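Local coordinates for virulence protein vsdE (Salmonella enterica, PDB 5LQ6), which acts as a cysteine hydrolase effector that suppresses host immune responses and contributes to Salmonella virulence, at residues A[53-58]-A[170-175]. The protein carries 4 engineered substitutions. Sequence-based numbering, arbitrary orientation. Where two conformers were deposited one is given.
Sequences LSRDNL and VVISEY. Engineered in segment 170-175: S173 (natural residue Cys).
The backbone oxygen L53 O is gripped by two waters that link it to the backbone of S173, an engineered residue (Cys in the natural sequence): one donates to it at 2.7 Å and accepts from S173 N, and the second donates both to L53 O and to S173 O. A third water, lying 2.8 Å from E174 OE2, donates to that carboxylate oxygen and accepts from R55 N, in the first turn of helix 55-65. These bridges join the capped helix start and the residue leading into it to the chain just beyond strand 163-172, in a fold probably related to the papain-like (clan CA) cysteine peptidases. The capping box is reciprocal: N57 N donates to S54 OG at 2.9 Å with an N-H...O angle of 162°, and S54 N donates to N57 OD1, reaching it from above the carbonyl plane, 43° out of it. Beside the water bridges, helix packs on sheet directly through carbons of R55 and L58 against V170 and I172. L58 and I172 approach tip to tip, CD1 of L58 lying 3.6 Å from CD1 of I172. In I172, CG1 is anti to the carbonyl carbon (chi1 -57°) and the chain runs on extended, which carries CD1 to where R55 CB also touches it, at 3.7 Å. L58 forks over V170: its CD1 faces V170 CB, while its CD2 lies 4.0 Å from V170 CG2. Y180 and Q182 of the adjacent strand 180-184 also touch I172, and I87 of helix 76-89 packs on both L53 and V170. R55 NE donates to Q182 OE1, whereas E174 OE1 forms a salt bridge with K177 and OE2 is also hydrogen-bonded to Y180 OH; R55 NE and E174 OE2 remain 6.2 Å apart.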
ATOM      1  N   LEU A  53      13.360   2.075  -9.658  1.00 20.73           N
ATOM      2  CA  LEU A  53      12.856   0.720  -9.594  1.00 19.06           C
ATOM      3  C   LEU A  53      12.417   0.211 -10.943  1.00 21.08           C
ATOM      4  O   LEU A  53      11.942   0.953 -11.808  1.00 25.38           O
ATOM      5  CB  LEU A  53      11.666   0.634  -8.607  1.00 20.07           C
ATOM      6  CG  LEU A  53      12.012   0.835  -7.157  1.00 20.48           C
ATOM      7  CD1 LEU A  53      10.775   1.018  -6.301  1.00 23.33           C
ATOM      8  CD2 LEU A  53      12.860  -0.271  -6.567  1.00 19.95           C
ATOM      9  N   SER A  54      12.566  -1.062 -11.116  1.00 18.78           N
ATOM     10  CA  SER A  54      12.065  -1.710 -12.276  1.00 19.56           C
ATOM     11  C   SER A  54      10.780  -2.441 -11.905  1.00 17.33           C
ATOM     12  O   SER A  54      10.467  -2.690 -10.718  1.00 16.77           O
ATOM     13  CB  SER A  54      13.082  -2.729 -12.784  1.00 19.11           C
ATOM     14  OG  SER A  54      13.191  -3.843 -11.912  1.00 20.22           O
ATOM     15  N   ARG A  55      10.047  -2.860 -12.922  1.00 16.69           N
ATOM     16  CA  ARG A  55       8.853  -3.643 -12.687  1.00 14.86           C
ATOM     17  C   ARG A  55       9.187  -4.942 -11.992  1.00 16.69           C
ATOM     18  O   ARG A  55       8.492  -5.411 -11.097  1.00 16.81           O
ATOM     19  CB  ARG A  55       8.079  -3.855 -13.990  1.00 14.53           C
ATOM     20  CG  ARG A  55       6.732  -4.496 -13.788  1.00 14.55           C
ATOM     21  CD  ARG A  55       6.040  -4.620 -15.129  1.00 14.09           C
ATOM     22  NE  ARG A  55       4.697  -5.126 -14.982  1.00 14.11           N
ATOM     23  CZ  ARG A  55       4.375  -6.404 -14.983  1.00 15.33           C
ATOM     24  NH1 ARG A  55       5.315  -7.347 -15.090  1.00 17.68           N
ATOM     25  NH2 ARG A  55       3.104  -6.755 -14.850  1.00 14.23           N
ATOM     26  N   ASP A  56      10.295  -5.566 -12.397  1.00 16.68           N
ATOM     27  CA  ASP A  56      10.715  -6.793 -11.778  1.00 18.00           C
ATOM     28  C   ASP A  56      11.101  -6.590 -10.298  1.00 17.68           C
ATOM     29  O   ASP A  56      10.834  -7.449  -9.457  1.00 17.54           O
ATOM     30  CB  ASP A  56      11.936  -7.347 -12.516  1.00 21.50           C
ATOM     31  CG  ASP A  56      12.372  -8.639 -11.916  1.00 28.00           C
ATOM     32  OD1 ASP A  56      11.602  -9.602 -12.062  1.00 32.58           O
ATOM     33  OD2 ASP A  56      13.425  -8.649 -11.224  1.00 35.01           O
ATOM     34  N   ASN A  57      11.723  -5.480  -9.973  1.00 16.42           N
ATOM     35  CA  ASN A  57      11.970  -5.119  -8.577  1.00 17.12           C
ATOM     36  C   ASN A  57      10.673  -5.138  -7.791  1.00 16.66           C
ATOM     37  O   ASN A  57      10.602  -5.690  -6.679  1.00 17.57           O
ATOM     38  CB  ASN A  57      12.620  -3.732  -8.388  1.00 17.88           C
ATOM     39  CG  ASN A  57      14.043  -3.601  -8.918  1.00 19.65           C
ATOM     40  OD1 ASN A  57      14.435  -2.497  -9.291  1.00 21.38           O
ATOM     41  ND2 ASN A  57      14.815  -4.669  -8.885  1.00 22.47           N
ATOM     42  N   LEU A  58       9.665  -4.470  -8.337  1.00 15.53           N
ATOM     43  CA  LEU A  58       8.382  -4.421  -7.641  1.00 16.03           C
ATOM     44  C   LEU A  58       7.749  -5.783  -7.431  1.00 15.09           C
ATOM     45  O   LEU A  58       7.107  -6.022  -6.430  1.00 15.88           O
ATOM     46  CB  LEU A  58       7.378  -3.506  -8.385  1.00 18.41           C
ATOM     47  CG  LEU A  58       7.696  -2.053  -8.461  1.00 22.40           C
ATOM     48  CD1 LEU A  58       6.569  -1.422  -9.305  1.00 25.85           C
ATOM     49  CD2 LEU A  58       7.739  -1.424  -7.082  1.00 22.02           C
ATOM     50  N   VAL A 170       2.794   2.261  -7.936  1.00 11.74           N
ATOM     51  CA  VAL A 170       4.096   2.859  -8.119  1.00 13.03           C
ATOM     52  C   VAL A 170       4.260   3.285  -9.559  1.00 12.49           C
ATOM     53  O   VAL A 170       3.925   2.544 -10.473  1.00 14.63           O
ATOM     54  CB  VAL A 170       5.227   1.910  -7.718  1.00 14.77           C
ATOM     55  CG1 VAL A 170       6.623   2.468  -7.967  1.00 17.73           C
ATOM     56  CG2 VAL A 170       5.147   1.518  -6.237  1.00 15.84           C
ATOM     57  N   VAL A 171       4.795   4.471  -9.747  1.00 11.20           N
ATOM     58  CA  VAL A 171       5.141   4.959 -11.109  1.00 11.35           C
ATOM     59  C   VAL A 171       6.482   4.392 -11.514  1.00 11.08           C
ATOM     60  O   VAL A 171       7.493   4.516 -10.783  1.00 13.60           O
ATOM     61  CB  VAL A 171       5.168   6.501 -11.140  1.00 10.57           C
ATOM     62  CG1 VAL A 171       5.589   6.997 -12.514  1.00 12.13           C
ATOM     63  CG2 VAL A 171       3.843   7.094 -10.727  1.00 11.90           C
ATOM     64  N   ILE A 172       6.477   3.725 -12.651  1.00 11.73           N
ATOM     65  CA  ILE A 172       7.664   3.088 -13.228  0.53 12.55           C
ATOM     66  C   ILE A 172       8.121   3.916 -14.413  1.00 12.59           C
ATOM     67  O   ILE A 172       7.326   4.203 -15.291  1.00 12.54           O
ATOM     68  CB  ILE A 172       7.398   1.642 -13.683  0.53 13.93           C
ATOM     69  CG1 ILE A 172       6.875   0.806 -12.507  0.53 14.86           C
ATOM     70  CG2 ILE A 172       8.675   1.041 -14.300  0.53 14.67           C
ATOM     71  CD1 ILE A 172       6.625  -0.652 -12.843  0.53 15.40           C
ATOM     72  N   SER A 173       9.417   4.253 -14.397  1.00 14.08           N
ATOM     73  CA  SER A 173      10.046   4.995 -15.492  0.63 16.20           C
ATOM     74  C   SER A 173      11.117   4.144 -16.155  1.00 16.92           C
ATOM     75  O   SER A 173      12.207   3.968 -15.591  1.00 21.16           O
ATOM     76  CB  SER A 173      10.622   6.297 -14.929  0.63 18.36           C
ATOM     77  OG  SER A 173       9.572   7.126 -14.509  0.63 21.43           O
ATOM     78  N   GLU A 174      10.787   3.589 -17.311  1.00 15.01           N
ATOM     79  CA  GLU A 174      11.667   2.744 -18.123  1.00 16.20           C
ATOM     80  C   GLU A 174      12.313   3.618 -19.178  1.00 16.76           C
ATOM     81  O   GLU A 174      11.786   4.618 -19.591  1.00 15.94           O
ATOM     82  CB  GLU A 174      10.867   1.589 -18.777  1.00 17.41           C
ATOM     83  CG  GLU A 174      10.422   0.523 -17.757  1.00 19.44           C
ATOM     84  CD  GLU A 174       9.398  -0.503 -18.282  1.00 19.74           C
ATOM     85  OE1 GLU A 174       9.048  -0.494 -19.492  1.00 24.60           O
ATOM     86  OE2 GLU A 174       8.943  -1.397 -17.474  1.00 22.39           O
ATOM     87  N   TYR A 175      13.483   3.177 -19.625  1.00 16.46           N
ATOM     88  CA  TYR A 175      14.242   4.000 -20.575  1.00 16.46           C
ATOM     89  C   TYR A 175      13.453   4.354 -21.808  1.00 14.61           C
ATOM     90  O   TYR A 175      12.905   3.488 -22.499  1.00 14.80           O
ATOM     91  CB  TYR A 175      15.530   3.250 -20.976  1.00 15.89           C
ATOM     92  CG  TYR A 175      16.421   4.118 -21.867  1.00 15.88           C
ATOM     93  CD1 TYR A 175      17.189   5.115 -21.319  1.00 16.06           C
ATOM     94  CD2 TYR A 175      16.397   3.989 -23.261  1.00 16.25           C
ATOM     95  CE1 TYR A 175      17.935   5.979 -22.130  1.00 16.93           C
ATOM     96  CE2 TYR A 175      17.142   4.832 -24.076  1.00 17.16           C
ATOM     97  CZ  TYR A 175      17.930   5.811 -23.488  1.00 17.90           C
ATOM     98  OH  TYR A 175      18.674   6.701 -24.258  1.00 17.53           O
TER
HETATM   99  O   HOH W   1      11.087   3.461 -12.202  1.00 20.79           O
HETATM  100  O   HOH W   2      12.401   0.892 -14.572  1.00 29.08           O
HETATM  101  O   HOH W   3      10.875  -1.964 -15.524  1.00 19.87           O